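Long-range contacts in spectinomycin phosphotransferase (Legionella pneumophila serogroup 1, PDB 3I0O), which probably transfers a phosphate group from a nucleotide to spectinomycin, as other antibiotic kinases of the aminoglycoside phosphotransferase family do with their substrates: residues Y279-R284 against V323-A328; S72-I77 against R126-T131; K116-L121 against Q261-G266. All coordinates share one frame; numbering follows the deposited sequence.

Contact 1 is the buried one. It joins helix 274-298 to the C-terminal helix 322-327 and uses a histidine face, a small alanine and a water. Contacts 2 and 3 are only partly buried, and both use helix 115-130. Contact 2 sets its C-terminal end against the loop after helix 59-71, with one isoleucine pair and polar groups at the more exposed side. Contact 3 sets its earlier turns against helix 257-267 and is the tightest in backbone terms, with three CA-H...O contacts, one of them at a glycine. The two touch through Glu76 OE2 and Gln120 NE2, 2.8 Å apart, a probable hydrogen bond. Contact 1 touches neither.

Contact 1: residues Y279-R284 against V323-A328; sequences YYRHER and VEIAFA. With SMI (spectinomycin), chain C.
The methyl group of Ala326 sits over the middle of one face of the His282 ring. Its CB is 4.0 Å from the ring centroid and 13° off the ring normal, a CH-pi contact. The His282 ring also reaches the backbone, with CE1 3.1 Å from Ala326 O. Its chi1 of -74° sets CG beside the backbone N, and ND1 is hydrogen-bonded to Ser278 O, one turn back. This bond helps to fix the ring's rotation. His282 NE2 comes to the edge of the Phe327 ring, near its plane, 4.0 Å from Phe327 CD1. Arg281 runs out extended and crosses Ile325 at a slant, with NH1 3.6 Å from CG2. A water accepts from Arg281 NH1 (3.0 Å) and donates to Ile325 O (2.8 Å). Arg281 NE is held by Met244 O. On the same helix, Arg284 NH2 donates to spectinomycin O2B at 3.0 Å and is salt-bridged to Asp212. The contact joins two helices of the helical C-terminal part of the kinase-like fold. The axes of the two segments run roughly antiparallel (147°), 9.2 Å apart at their closest. Helix 182-198 packs beside both: His282 touches Thr191, and Phe327 lies on Ala184 and Leu188.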
loop_
_atom_site.group_PDB
_atom_site.type_symbol
_atom_site.label_atom_id
_atom_site.label_comp_id
_atom_site.label_asym_id
_atom_site.label_seq_id
_atom_site.Cartn_x
_atom_site.Cartn_y
_atom_site.Cartn_z
ATOM N N TYR A 279 -12.459 -12.015 -4.271
ATOM C CA TYR A 279 -12.139 -11.288 -5.492
ATOM C C TYR A 279 -10.849 -10.495 -5.283
ATOM O O TYR A 279 -9.871 -10.676 -6.014
ATOM C CB TYR A 279 -13.262 -10.311 -5.851
ATOM C CG TYR A 279 -12.851 -9.284 -6.885
ATOM C CD1 TYR A 279 -12.570 -9.659 -8.198
ATOM C CD2 TYR A 279 -12.703 -7.941 -6.541
ATOM C CE1 TYR A 279 -12.153 -8.725 -9.145
ATOM C CE2 TYR A 279 -12.282 -6.995 -7.478
ATOM C CZ TYR A 279 -12.010 -7.396 -8.780
ATOM O OH TYR A 279 -11.598 -6.471 -9.711
ATOM N N TYR A 280 -10.860 -9.619 -4.277
ATOM C CA TYR A 280 -9.707 -8.779 -3.955
ATOM C C TYR A 280 -8.410 -9.562 -3.751
ATOM O O TYR A 280 -7.379 -9.204 -4.321
ATOM C CB TYR A 280 -10.008 -7.901 -2.734
ATOM C CG TYR A 280 -10.837 -6.685 -3.077
ATOM C CD1 TYR A 280 -10.392 -5.762 -4.028
ATOM C CD2 TYR A 280 -12.060 -6.447 -2.454
ATOM C CE1 TYR A 280 -11.145 -4.631 -4.348
ATOM C CE2 TYR A 280 -12.821 -5.322 -2.764
ATOM C CZ TYR A 280 -12.359 -4.419 -3.711
ATOM O OH TYR A 280 -13.107 -3.306 -4.014
ATOM N N ARG A 281 -8.455 -10.630 -2.959
ATOM C CA ARG A 281 -7.264 -11.439 -2.740
ATOM C C ARG A 281 -6.676 -11.946 -4.069
ATOM O O ARG A 281 -5.457 -12.102 -4.197
ATOM C CB ARG A 281 -7.579 -12.627 -1.825
ATOM C CG ARG A 281 -7.891 -12.220 -0.405
ATOM C CD ARG A 281 -7.833 -13.381 0.565
ATOM N NE ARG A 281 -7.826 -12.904 1.946
ATOM C CZ ARG A 281 -7.974 -13.682 3.015
ATOM N NH1 ARG A 281 -8.148 -14.994 2.882
ATOM N NH2 ARG A 281 -7.939 -13.149 4.228
ATOM N N HIS A 282 -7.537 -12.203 -5.054
ATOM C CA HIS A 282 -7.069 -12.682 -6.353
ATOM C C HIS A 282 -6.629 -11.503 -7.219
ATOM O O HIS A 282 -5.535 -11.503 -7.771
ATOM C CB HIS A 282 -8.170 -13.464 -7.090
ATOM C CG HIS A 282 -8.431 -14.831 -6.535
ATOM N ND1 HIS A 282 -9.135 -15.043 -5.370
ATOM C CD2 HIS A 282 -8.076 -16.057 -6.988
ATOM C CE1 HIS A 282 -9.204 -16.341 -5.128
ATOM N NE2 HIS A 282 -8.568 -16.978 -6.095
ATOM N N GLU A 283 -7.488 -10.499 -7.320
ATOM C CA GLU A 283 -7.209 -9.312 -8.117
ATOM C C GLU A 283 -5.933 -8.585 -7.665
ATOM O O GLU A 283 -5.128 -8.178 -8.504
ATOM C CB GLU A 283 -8.410 -8.356 -8.062
ATOM C CG GLU A 283 -8.225 -7.017 -8.779
ATOM C CD GLU A 283 -7.965 -7.159 -10.280
ATOM O OE1 GLU A 283 -8.140 -8.266 -10.836
ATOM O OE2 GLU A 283 -7.595 -6.149 -10.911
ATOM N N ARG A 284 -5.740 -8.426 -6.356
ATOM C CA ARG A 284 -4.550 -7.739 -5.878
ATOM C C ARG A 284 -3.287 -8.458 -6.352
ATOM O O ARG A 284 -2.304 -7.808 -6.718
ATOM C CB ARG A 284 -4.545 -7.618 -4.347
ATOM C CG ARG A 284 -3.325 -6.874 -3.837
ATOM C CD ARG A 284 -3.356 -6.617 -2.344
ATOM N NE ARG A 284 -2.324 -5.651 -1.987
ATOM C CZ ARG A 284 -1.043 -5.951 -1.796
ATOM N NH1 ARG A 284 -0.615 -7.201 -1.912
ATOM N NH2 ARG A 284 -0.181 -4.986 -1.519
ATOM N N VAL A 323 -0.743 -16.212 -2.741
ATOM C CA VAL A 323 -1.366 -17.086 -3.738
ATOM C C VAL A 323 -2.045 -18.300 -3.085
ATOM O O VAL A 323 -3.221 -18.562 -3.342
ATOM C CB VAL A 323 -0.347 -17.591 -4.797
ATOM C CG1 VAL A 323 -0.988 -18.659 -5.669
ATOM C CG2 VAL A 323 0.110 -16.437 -5.670
ATOM N N GLU A 324 -1.325 -19.035 -2.239
ATOM C CA GLU A 324 -1.929 -20.199 -1.586
ATOM C C GLU A 324 -3.106 -19.819 -0.696
ATOM O O GLU A 324 -4.038 -20.604 -0.526
ATOM C CB GLU A 324 -0.893 -20.986 -0.765
ATOM C CG GLU A 324 0.058 -21.826 -1.627
ATOM C CD GLU A 324 0.997 -22.697 -0.805
ATOM O OE1 GLU A 324 1.858 -23.386 -1.406
ATOM O OE2 GLU A 324 0.872 -22.693 0.440
ATOM N N ILE A 325 -3.082 -18.615 -0.136
ATOM C CA ILE A 325 -4.178 -18.191 0.718
ATOM C C ILE A 325 -5.419 -17.793 -0.084
ATOM O O ILE A 325 -6.551 -17.991 0.367
ATOM C CB ILE A 325 -3.737 -17.050 1.633
ATOM C CG1 ILE A 325 -2.779 -17.611 2.692
ATOM C CG2 ILE A 325 -4.944 -16.402 2.286
ATOM C CD1 ILE A 325 -2.232 -16.583 3.675
ATOM N N ALA A 326 -5.200 -17.249 -1.277
ATOM C CA ALA A 326 -6.294 -16.844 -2.147
ATOM C C ALA A 326 -6.962 -18.097 -2.689
ATOM O O ALA A 326 -8.189 -18.175 -2.789
ATOM C CB ALA A 326 -5.765 -15.995 -3.296
ATOM N N PHE A 327 -6.137 -19.077 -3.043
ATOM C CA PHE A 327 -6.625 -20.343 -3.575
ATOM C C PHE A 327 -7.344 -21.152 -2.494
ATOM O O PHE A 327 -8.227 -21.945 -2.803
ATOM C CB PHE A 327 -5.469 -21.176 -4.153
ATOM C CG PHE A 327 -4.958 -20.685 -5.482
ATOM C CD1 PHE A 327 -5.604 -19.654 -6.165
ATOM C CD2 PHE A 327 -3.825 -21.266 -6.063
ATOM C CE1 PHE A 327 -5.132 -19.210 -7.401
ATOM C CE2 PHE A 327 -3.348 -20.827 -7.298
ATOM C CZ PHE A 327 -4.007 -19.794 -7.968
ATOM N N ALA A 328 -6.958 -20.951 -1.235
ATOM C CA ALA A 328 -7.587 -21.662 -0.122
ATOM C C ALA A 328 -8.906 -20.993 0.271
ATOM O O ALA A 328 -9.033 -20.395 1.345
ATOM C CB ALA A 328 -6.647 -21.707 1.072
HETATM O O1 SMI C . 4.674 -4.734 -0.647
HETATM C C2 SMI C . 5.681 -5.772 -0.519
HETATM C C2M SMI C . 7.008 -5.121 -0.147
HETATM C C3 SMI C . 5.811 -6.571 -1.868
HETATM C C4 SMI C . 4.442 -7.144 -2.140
HETATM C C5 SMI C . 3.566 -5.924 -2.337
HETATM O O5 SMI C . 2.262 -6.429 -2.640
HETATM C C6 SMI C . 3.363 -5.259 -1.001
HETATM O O1B SMI C . 3.980 -5.066 -3.393
HETATM O O2B SMI C . 2.626 -4.024 -1.081
HETATM C C7 SMI C . 3.067 -4.002 -3.507
HETATM C C8 SMI C . 3.493 -3.111 -4.689
HETATM N N8 SMI C . 3.498 -3.980 -5.887
HETATM C C8M SMI C . 3.909 -3.232 -7.079
HETATM C C9 SMI C . 2.446 -1.959 -4.826
HETATM O O9 SMI C . 1.145 -2.524 -5.066
HETATM C C10 SMI C . 2.403 -1.121 -3.509
HETATM N N10 SMI C . 1.466 -0.119 -3.565
HETATM C C1M SMI C . 1.717 0.853 -4.638
HETATM C C11 SMI C . 2.046 -2.044 -2.346
HETATM O O11 SMI C . 2.038 -1.281 -1.162
HETATM C C12 SMI C . 3.039 -3.184 -2.201
HETATM O O4A SMI C . 4.354 -7.958 -3.315
HETATM O O4B SMI C . 4.345 -7.955 -1.036
HETATM O O HOH W 1 -9.149 -16.965 0.928
#

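Contact 2: residues S72-I77 against R126-T131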
loop_
_atom_site.group_PDB
_atom_site.type_symbol
_atom_site.label_atom_id
_atom_site.label_comp_id
_atom_site.label_asym_id
_atom_site.label_seq_id
_atom_site.Cartn_x
_atom_site.Cartn_y
_atom_site.Cartn_z
ATOM N N SER A 72 -11.841 13.318 12.711
ATOM C CA SER A 72 -12.669 12.248 13.242
ATOM C C SER A 72 -12.146 11.598 14.522
ATOM O O SER A 72 -12.759 10.671 15.052
ATOM C CB SER A 72 -12.873 11.197 12.154
ATOM O OG SER A 72 -13.458 10.024 12.683
ATOM N N GLY A 73 -11.014 12.080 15.020
ATOM C CA GLY A 73 -10.465 11.531 16.248
ATOM C C GLY A 73 -9.572 10.298 16.170
ATOM O O GLY A 73 -9.268 9.703 17.210
ATOM N N ILE A 74 -9.148 9.907 14.968
ATOM C CA ILE A 74 -8.279 8.735 14.811
ATOM C C ILE A 74 -6.829 9.140 15.076
ATOM O O ILE A 74 -6.254 9.947 14.346
ATOM C CB ILE A 74 -8.401 8.140 13.394
ATOM C CG1 ILE A 74 -9.849 7.723 13.152
ATOM C CG2 ILE A 74 -7.458 6.950 13.229
ATOM C CD1 ILE A 74 -10.098 7.092 11.810
ATOM N N LYS A 75 -6.232 8.586 16.121
ATOM C CA LYS A 75 -4.862 8.950 16.457
ATOM C C LYS A 75 -3.796 8.109 15.756
ATOM O O LYS A 75 -2.659 8.541 15.625
ATOM C CB LYS A 75 -4.661 8.861 17.972
ATOM C CG LYS A 75 -5.066 7.520 18.554
ATOM C CD LYS A 75 -4.326 7.225 19.849
ATOM C CE LYS A 75 -4.689 5.838 20.378
ATOM N NZ LYS A 75 -3.872 5.472 21.569
ATOM N N GLU A 76 -4.176 6.918 15.302
ATOM C CA GLU A 76 -3.254 6.007 14.641
ATOM C C GLU A 76 -2.774 6.416 13.245
ATOM O O GLU A 76 -2.491 5.558 12.416
ATOM C CB GLU A 76 -3.868 4.605 14.577
ATOM C CG GLU A 76 -4.048 3.912 15.930
ATOM C CD GLU A 76 -5.291 4.366 16.691
ATOM O OE1 GLU A 76 -6.114 5.113 16.115
ATOM O OE2 GLU A 76 -5.454 3.965 17.867
ATOM N N ILE A 77 -2.710 7.716 12.975
ATOM C CA ILE A 77 -2.205 8.213 11.693
ATOM C C ILE A 77 -1.147 9.280 12.009
ATOM O O ILE A 77 -1.231 9.965 13.031
ATOM C CB ILE A 77 -3.320 8.846 10.800
ATOM C CG1 ILE A 77 -4.024 9.961 11.558
ATOM C CG2 ILE A 77 -4.316 7.781 10.349
ATOM C CD1 ILE A 77 -5.112 10.635 10.768
ATOM N N ARG A 126 -12.373 -0.093 11.647
ATOM C CA ARG A 126 -13.822 0.093 11.706
ATOM C C ARG A 126 -14.102 1.595 11.753
ATOM O O ARG A 126 -14.989 2.083 11.057
ATOM C CB ARG A 126 -14.421 -0.592 12.943
ATOM C CG ARG A 126 -15.954 -0.582 12.989
ATOM C CD ARG A 126 -16.565 -1.379 11.828
ATOM N NE ARG A 126 -18.023 -1.237 11.746
ATOM C CZ ARG A 126 -18.909 -2.000 12.383
ATOM N NH1 ARG A 126 -18.520 -2.995 13.172
ATOM N NH2 ARG A 126 -20.199 -1.752 12.235
ATOM N N GLN A 127 -13.333 2.324 12.561
ATOM C CA GLN A 127 -13.493 3.779 12.667
ATOM C C GLN A 127 -13.359 4.445 11.295
ATOM O O GLN A 127 -14.168 5.304 10.930
ATOM C CB GLN A 127 -12.431 4.373 13.592
ATOM C CG GLN A 127 -12.839 4.567 15.032
ATOM C CD GLN A 127 -11.744 5.258 15.836
ATOM O OE1 GLN A 127 -10.787 4.622 16.294
ATOM N NE2 GLN A 127 -11.870 6.576 15.991
ATOM N N ILE A 128 -12.324 4.053 10.550
ATOM C CA ILE A 128 -12.081 4.595 9.218
ATOM C C ILE A 128 -13.257 4.284 8.302
ATOM O O ILE A 128 -13.748 5.158 7.595
ATOM C CB ILE A 128 -10.816 3.997 8.587
ATOM C CG1 ILE A 128 -9.594 4.361 9.422
ATOM C CG2 ILE A 128 -10.668 4.496 7.164
ATOM C CD1 ILE A 128 -8.360 3.554 9.075
ATOM N N HIS A 129 -13.704 3.034 8.312
ATOM C CA HIS A 129 -14.834 2.645 7.479
ATOM C C HIS A 129 -16.128 3.364 7.868
ATOM O O HIS A 129 -16.924 3.704 7.003
ATOM C CB HIS A 129 -15.041 1.131 7.541
ATOM C CG HIS A 129 -13.941 0.348 6.895
ATOM N ND1 HIS A 129 -13.834 -1.022 7.008
ATOM C CD2 HIS A 129 -12.897 0.745 6.130
ATOM C CE1 HIS A 129 -12.772 -1.435 6.342
ATOM N NE2 HIS A 129 -12.186 -0.381 5.800
ATOM N N GLU A 130 -16.329 3.601 9.163
ATOM C CA GLU A 130 -17.539 4.270 9.632
ATOM C C GLU A 130 -17.467 5.767 9.384
ATOM O O GLU A 130 -18.475 6.464 9.493
ATOM C CB GLU A 130 -17.760 4.012 11.126
ATOM C CG GLU A 130 -18.060 2.561 11.491
ATOM C CD GLU A 130 -19.527 2.181 11.330
ATOM O OE1 GLU A 130 -20.106 2.437 10.251
ATOM O OE2 GLU A 130 -20.097 1.614 12.289
ATOM N N THR A 131 -16.282 6.260 9.033
ATOM C CA THR A 131 -16.106 7.688 8.792
ATOM C C THR A 131 -16.880 8.225 7.590
ATOM O O THR A 131 -16.757 7.719 6.477
ATOM C CB THR A 131 -14.614 8.046 8.631
ATOM O OG1 THR A 131 -13.954 7.905 9.896
ATOM C CG2 THR A 131 -14.459 9.482 8.130
#
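Apolar contact centres on Ile74, which points into helix 115-130. Its CD1 meets Ile128 CG1 at 3.7 Å, and the two side chains cross at about a right angle. With chi1 at -60°, Ile74 CG1 lies beside its own backbone N, and the branch that ends in CD1 does the touching. The Gln127 side chain passes Ile74 in the opposite direction. Its amide NE2 lies 3.7 Å from Ile74 CG1, and its CB is 4.0 Å from Ile74 CD1.

The loop starts at the C-terminal end of helix 59-71, which closes in a Schellman motif with Gly73 at positive phi. The contact thus joins the loop after helix 59-71, in the N-terminal lobe of this kinase-like fold, to helix 115-130. Leu69 and Val124 also touch Ile74, and Trp231 and Leu208 touch Ile128.

Polar groups lie at the more exposed side, and no hydrogen bond crosses between the segments. The hydroxyls Ser72 OG and Thr131 OG1 are 3.5 Å apart. Thr131 OG1 donates to Gln127 O at 2.8 Å, with the donor tilted 34° from the carbonyl plane. This bond links Thr131 back to the helix backbone four residues earlier.

Contact 3: residues K116-L121 against Q261-G266; sequences KQWKQL and QYFYEG
Gly266 packs directly against Lys119, and here the two helices come very close. Lys119 CA and Gly266 CA are 4.4 Å apart. The axes of the two segments pass at 6.5 Å, at 48°. Gly266 has no side chain, and its CA lies directly against the carbonyl, 3.4 Å from Lys119 O in a nearly straight CA-H...O contact. Two further contacts of this kind follow along the interface. Phe263 CA is 3.5 Å from Trp118 O, and Lys119 CA faces Tyr262 O. No conventional hydrogen bond crosses between the segments.

The Trp118 side chain crosses those of Tyr262 and Phe263 at about right angles. Phe263 is buried, whereas Tyr262 is partly exposed. Trp118 CB meets Tyr262 CB at 3.5 Å, and the six-membered part of the indole brings CE3 to 3.9 Å from Phe263 CB. Phe263 has CG anti to its N (chi1 170°), and this carries the ring to the Leu121 side, where CE1 comes near Leu121 O.

The outer side is looser. Lys119 and Glu265 are both exposed and cross at a slant. Glu265 OE2 lies 3.2 Å from Lys119 CE, while the charged ends stay apart, with NZ 4.6 Å from OE2. The lysine bends at chi4 (-62°), and it is its aliphatic part that meets the carboxylate.

The contact joins two helices of what is probably the C-terminal lobe of the kinase-like fold. Around the pair, Trp254 meets Trp118 edge-to-face and touches Leu121. Ile228 of strand 226-228 also touches Leu121, and Leu243 of helix 240-243 lies against Phe263.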
loop_
_atom_site.group_PDB
_atom_site.type_symbol
_atom_site.label_atom_id
_atom_site.label_comp_id
_atom_site.label_asym_id
_atom_site.label_seq_id
_atom_site.Cartn_x
_atom_site.Cartn_y
_atom_site.Cartn_z
ATOM N N LYS A 116 -3.569 -7.590 21.769
ATOM C CA LYS A 116 -4.144 -6.291 22.106
ATOM C C LYS A 116 -4.044 -5.312 20.929
ATOM O O LYS A 116 -5.019 -4.634 20.594
ATOM C CB LYS A 116 -3.446 -5.714 23.352
ATOM N N GLN A 117 -2.868 -5.236 20.303
ATOM C CA GLN A 117 -2.677 -4.342 19.161
ATOM C C GLN A 117 -3.584 -4.778 18.013
ATOM O O GLN A 117 -4.143 -3.942 17.306
ATOM C CB GLN A 117 -1.210 -4.333 18.718
ATOM C CG GLN A 117 -0.273 -3.675 19.727
ATOM C CD GLN A 117 1.198 -3.729 19.320
ATOM O OE1 GLN A 117 1.730 -4.787 18.963
ATOM N NE2 GLN A 117 1.866 -2.587 19.392
ATOM N N TRP A 118 -3.754 -6.086 17.845
ATOM C CA TRP A 118 -4.622 -6.585 16.788
ATOM C C TRP A 118 -6.049 -6.078 17.003
ATOM O O TRP A 118 -6.752 -5.739 16.049
ATOM C CB TRP A 118 -4.604 -8.129 16.734
ATOM C CG TRP A 118 -3.588 -8.670 15.768
ATOM C CD1 TRP A 118 -2.422 -9.318 16.071
ATOM C CD2 TRP A 118 -3.609 -8.537 14.333
ATOM N NE1 TRP A 118 -1.714 -9.590 14.919
ATOM C CE2 TRP A 118 -2.420 -9.121 13.840
ATOM C CE3 TRP A 118 -4.518 -7.977 13.418
ATOM C CZ2 TRP A 118 -2.117 -9.162 12.470
ATOM C CZ3 TRP A 118 -4.211 -8.020 12.052
ATOM C CH2 TRP A 118 -3.021 -8.609 11.598
ATOM N N LYS A 119 -6.468 -6.026 18.263
ATOM C CA LYS A 119 -7.805 -5.556 18.601
ATOM C C LYS A 119 -7.898 -4.073 18.275
ATOM O O LYS A 119 -8.913 -3.589 17.776
ATOM C CB LYS A 119 -8.078 -5.775 20.090
ATOM C CG LYS A 119 -9.512 -5.482 20.527
ATOM C CD LYS A 119 -9.714 -5.879 21.994
ATOM C CE LYS A 119 -11.188 -5.918 22.404
ATOM N NZ LYS A 119 -11.861 -4.599 22.282
ATOM N N GLN A 120 -6.818 -3.359 18.558
ATOM C CA GLN A 120 -6.761 -1.928 18.313
ATOM C C GLN A 120 -6.808 -1.626 16.813
ATOM O O GLN A 120 -7.400 -0.633 16.396
ATOM C CB GLN A 120 -5.483 -1.357 18.918
ATOM C CG GLN A 120 -5.469 0.141 19.020
ATOM C CD GLN A 120 -4.070 0.678 19.198
ATOM O OE1 GLN A 120 -3.197 -0.002 19.744
ATOM N NE2 GLN A 120 -3.846 1.908 18.749
ATOM N N LEU A 121 -6.180 -2.476 16.003
ATOM C CA LEU A 121 -6.186 -2.262 14.560
ATOM C C LEU A 121 -7.591 -2.488 14.009
ATOM O O LEU A 121 -8.045 -1.770 13.125
ATOM C CB LEU A 121 -5.194 -3.196 13.858
ATOM C CG LEU A 121 -5.112 -2.983 12.342
ATOM C CD1 LEU A 121 -4.615 -1.585 12.067
ATOM C CD2 LEU A 121 -4.181 -3.998 11.705
ATOM N N GLN A 261 -9.276 -13.423 14.517
ATOM C CA GLN A 261 -10.320 -13.241 15.531
ATOM C C GLN A 261 -9.994 -12.049 16.441
ATOM O O GLN A 261 -10.884 -11.277 16.797
ATOM C CB GLN A 261 -10.486 -14.518 16.360
ATOM N N TYR A 262 -8.725 -11.907 16.830
ATOM C CA TYR A 262 -8.314 -10.774 17.660
ATOM C C TYR A 262 -8.770 -9.493 16.951
ATOM O O TYR A 262 -9.324 -8.583 17.568
ATOM C CB TYR A 262 -6.791 -10.674 17.782
ATOM C CG TYR A 262 -6.068 -11.746 18.556
ATOM C CD1 TYR A 262 -6.681 -12.441 19.603
ATOM C CD2 TYR A 262 -4.705 -11.961 18.330
ATOM C CE1 TYR A 262 -5.943 -13.310 20.416
ATOM C CE2 TYR A 262 -3.959 -12.821 19.133
ATOM C CZ TYR A 262 -4.580 -13.487 20.175
ATOM O OH TYR A 262 -3.806 -14.282 20.991
ATOM N N PHE A 263 -8.496 -9.434 15.649
ATOM C CA PHE A 263 -8.843 -8.284 14.824
ATOM C C PHE A 263 -10.333 -7.949 14.857
ATOM O O PHE A 263 -10.714 -6.804 15.109
ATOM C CB PHE A 263 -8.417 -8.530 13.369
ATOM C CG PHE A 263 -8.941 -7.504 12.408
ATOM C CD1 PHE A 263 -8.262 -6.313 12.204
ATOM C CD2 PHE A 263 -10.153 -7.707 11.752
ATOM C CE1 PHE A 263 -8.783 -5.338 11.364
ATOM C CE2 PHE A 263 -10.684 -6.737 10.908
ATOM C CZ PHE A 263 -9.999 -5.550 10.715
ATOM N N TYR A 264 -11.173 -8.942 14.580
ATOM C CA TYR A 264 -12.607 -8.713 14.564
ATOM C C TYR A 264 -13.166 -8.343 15.927
ATOM O O TYR A 264 -14.227 -7.721 16.034
ATOM C CB TYR A 264 -13.329 -9.924 13.981
ATOM C CG TYR A 264 -13.362 -9.871 12.478
ATOM C CD1 TYR A 264 -12.458 -10.600 11.708
ATOM C CD2 TYR A 264 -14.247 -9.016 11.825
ATOM C CE1 TYR A 264 -12.431 -10.471 10.324
ATOM C CE2 TYR A 264 -14.228 -8.877 10.447
ATOM C CZ TYR A 264 -13.320 -9.603 9.701
ATOM O OH TYR A 264 -13.293 -9.435 8.337
ATOM N N GLU A 265 -12.431 -8.712 16.968
ATOM C CA GLU A 265 -12.830 -8.398 18.328
ATOM C C GLU A 265 -12.952 -6.880 18.449
ATOM O O GLU A 265 -13.827 -6.371 19.143
ATOM C CB GLU A 265 -11.769 -8.918 19.293
ATOM C CG GLU A 265 -12.190 -8.965 20.741
ATOM C CD GLU A 265 -11.138 -9.638 21.606
ATOM O OE1 GLU A 265 -10.684 -10.742 21.218
ATOM O OE2 GLU A 265 -10.771 -9.068 22.665
ATOM N N GLY A 266 -12.063 -6.164 17.764
ATOM C CA GLY A 266 -12.078 -4.714 17.797
ATOM C C GLY A 266 -12.855 -4.109 16.642
ATOM O O GLY A 266 -13.445 -3.038 16.776
#